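PDB 1ID2: amicyanin from Paracoccus versutus, which carries electrons as a type I blue copper protein, probably accepting them from methylamine dehydrogenase. Local coordinates for residues A[46-49]-A[53-56]. Numbering follows the deposited sequence.
Sequences WVNG and PHNV. With CU (copper (II) ion), chain D.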
ATOM      1  N   TRP A  46      -4.675  -1.789   0.751  1.00  9.49           N
ATOM      2  CA  TRP A  46      -4.467  -1.606   2.177  1.00  9.54           C
ATOM      3  C   TRP A  46      -5.772  -1.060   2.688  1.00 11.92           C
ATOM      4  O   TRP A  46      -6.429  -0.315   1.979  1.00  5.91           O
ATOM      5  CB  TRP A  46      -3.363  -0.584   2.441  1.00  7.95           C
ATOM      6  CG  TRP A  46      -1.994  -1.125   2.222  1.00 16.37           C
ATOM      7  CD1 TRP A  46      -1.177  -1.688   3.157  1.00  4.79           C
ATOM      8  CD2 TRP A  46      -1.297  -1.205   0.966  1.00 13.85           C
ATOM      9  NE1 TRP A  46      -0.028  -2.130   2.561  1.00 13.45           N
ATOM     10  CE2 TRP A  46      -0.076  -1.851   1.227  1.00 10.45           C
ATOM     11  CE3 TRP A  46      -1.590  -0.781  -0.335  1.00 16.59           C
ATOM     12  CZ2 TRP A  46       0.859  -2.087   0.203  1.00 12.70           C
ATOM     13  CZ3 TRP A  46      -0.662  -1.018  -1.337  1.00 13.86           C
ATOM     14  CH2 TRP A  46       0.547  -1.661  -1.062  1.00 16.99           C
ATOM     15  N   VAL A  47      -6.205  -1.530   3.853  1.00  8.86           N
ATOM     16  CA  VAL A  47      -7.442  -1.037   4.474  1.00 10.26           C
ATOM     17  C   VAL A  47      -7.151  -0.675   5.930  1.00 11.38           C
ATOM     18  O   VAL A  47      -6.669  -1.487   6.717  1.00  8.92           O
ATOM     19  CB  VAL A  47      -8.578  -2.109   4.448  1.00 20.94           C
ATOM     20  CG1 VAL A  47      -9.823  -1.570   5.136  1.00 14.70           C
ATOM     21  CG2 VAL A  47      -8.907  -2.508   3.012  1.00 24.62           C
ATOM     22  N   ASN A  48      -7.392   0.581   6.270  1.00 12.66           N
ATOM     23  CA  ASN A  48      -7.158   1.068   7.604  1.00 12.69           C
ATOM     24  C   ASN A  48      -8.355   0.760   8.503  1.00 21.56           C
ATOM     25  O   ASN A  48      -9.483   1.178   8.211  1.00 11.89           O
ATOM     26  CB  ASN A  48      -6.912   2.587   7.573  1.00 13.66           C
ATOM     27  CG  ASN A  48      -6.513   3.133   8.940  1.00 11.83           C
ATOM     28  OD1 ASN A  48      -6.201   2.371   9.832  1.00 21.12           O
ATOM     29  ND2 ASN A  48      -6.524   4.453   9.097  1.00  6.75           N
ATOM     30  N   GLY A  49      -8.109   0.017   9.570  1.00 15.65           N
ATOM     31  CA  GLY A  49      -9.177  -0.348  10.466  1.00  8.57           C
ATOM     32  C   GLY A  49      -9.385   0.633  11.602  1.00 23.60           C
ATOM     33  O   GLY A  49     -10.362   0.506  12.326  1.00 18.98           O
ATOM     34  N   PRO A  53      -4.821   8.007  11.239  1.00 14.35           N
ATOM     35  CA  PRO A  53      -4.669   7.888   9.792  1.00 22.44           C
ATOM     36  C   PRO A  53      -3.328   7.265   9.441  1.00 17.16           C
ATOM     37  O   PRO A  53      -2.328   7.498  10.118  1.00 16.69           O
ATOM     38  CB  PRO A  53      -4.807   9.333   9.305  1.00 15.08           C
ATOM     39  CG  PRO A  53      -5.540  10.032  10.442  1.00 19.92           C
ATOM     40  CD  PRO A  53      -4.945   9.409  11.662  1.00 10.50           C
ATOM     41  N   HIS A  54      -3.314   6.495   8.361  1.00 15.38           N
ATOM     42  CA  HIS A  54      -2.139   5.768   7.918  1.00  3.90           C
ATOM     43  C   HIS A  54      -2.074   5.850   6.400  1.00 10.00           C
ATOM     44  O   HIS A  54      -3.108   6.000   5.752  1.00 17.70           O
ATOM     45  CB  HIS A  54      -2.223   4.316   8.360  1.00  5.83           C
ATOM     46  CG  HIS A  54      -2.204   4.134   9.856  1.00 12.35           C
ATOM     47  ND1 HIS A  54      -1.115   4.478  10.616  1.00 18.41           N
ATOM     48  CD2 HIS A  54      -3.112   3.517  10.648  1.00 12.72           C
ATOM     49  CE1 HIS A  54      -1.384   4.069  11.842  1.00  7.29           C
ATOM     50  NE2 HIS A  54      -2.571   3.485  11.918  1.00  9.25           N
ATOM     51  N   ASN A  55      -0.871   5.941   5.847  1.00 12.62           N
ATOM     52  CA  ASN A  55      -0.711   5.870   4.395  1.00 10.35           C
ATOM     53  C   ASN A  55       0.313   4.812   4.008  1.00 15.19           C
ATOM     54  O   ASN A  55       0.692   3.976   4.848  1.00 13.60           O
ATOM     55  CB  ASN A  55      -0.326   7.236   3.801  1.00 10.60           C
ATOM     56  CG  ASN A  55       1.138   7.587   4.017  1.00 13.86           C
ATOM     57  OD1 ASN A  55       1.743   7.122   4.962  1.00 16.35           O
ATOM     58  ND2 ASN A  55       1.675   8.492   3.199  1.00  4.59           N
ATOM     59  N   VAL A  56       0.579   4.716   2.702  1.00 17.24           N
ATOM     60  CA  VAL A  56       1.627   3.835   2.166  1.00 11.75           C
ATOM     61  C   VAL A  56       2.607   4.710   1.405  1.00 15.85           C
ATOM     62  O   VAL A  56       2.170   5.557   0.623  1.00 15.84           O
ATOM     63  CB  VAL A  56       1.022   2.758   1.206  1.00 18.06           C
ATOM     64  CG1 VAL A  56       2.111   1.995   0.479  1.00 26.35           C
ATOM     65  CG2 VAL A  56       0.206   1.780   2.006  1.00 18.76           C
TER
HETATM   66 CU    CU D 107       0.743   5.121  10.156  1.00 21.77          CU
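The type I copper site of this cupredoxin is reached here, where Asn48 meets the copper ligand His54 and Trp46 meets Val56. The end of strand 43-48 faces the loop that follows it. No hydrogen bond joins the two segments directly.

His54 binds the copper ion through ND1, at 2.0 Å. Cys93, His96 and Met99 complete the copper site. On the His54 ring, CD2 turns back toward strand 43-48 and comes 3.4 Å from Asn48 OD1. The oxygen lies at the ring edge, in the ring plane. The amide and ring planes are 65° apart, so the two groups do not stack. Asn48 gets there with CG anti to its own N (chi1 -174°), which stretches the amide out toward the loop.

The polar atoms of Asn48 are held by the loop and its surroundings. OD1 accepts from the backbone N of Glu50, while ND2 donates to the carbonyls of Met52 and Met73. These bonds fix the rotation of the buried amide. His54 NE2 is hydrogen-bonded to Glu50 OE2. The imidazole is thus fixed at both nitrogens, by copper and by a carboxylate. That carboxylate would probably polarise the ring.

The second part of the contact is apolar and buried. Val56 CG2 sits over one face of the Trp46 indole, 3.6 Å from the centroid of the five-membered ring. It lies 13° off the ring normal, a CH-pi contact. The ring atom nearest to Val56 CG2 is Trp46 CD2, at 3.5 Å. Tyr91 adds an edge-to-face contact to the same indole, and Ile81 of strand 77-83 touches both Trp46 and Val56.

One end of the contact therefore lies in the beta-sandwich core and the other at the metal, as expected for the histidine-bearing loop of the plastocyanin/azurin fold.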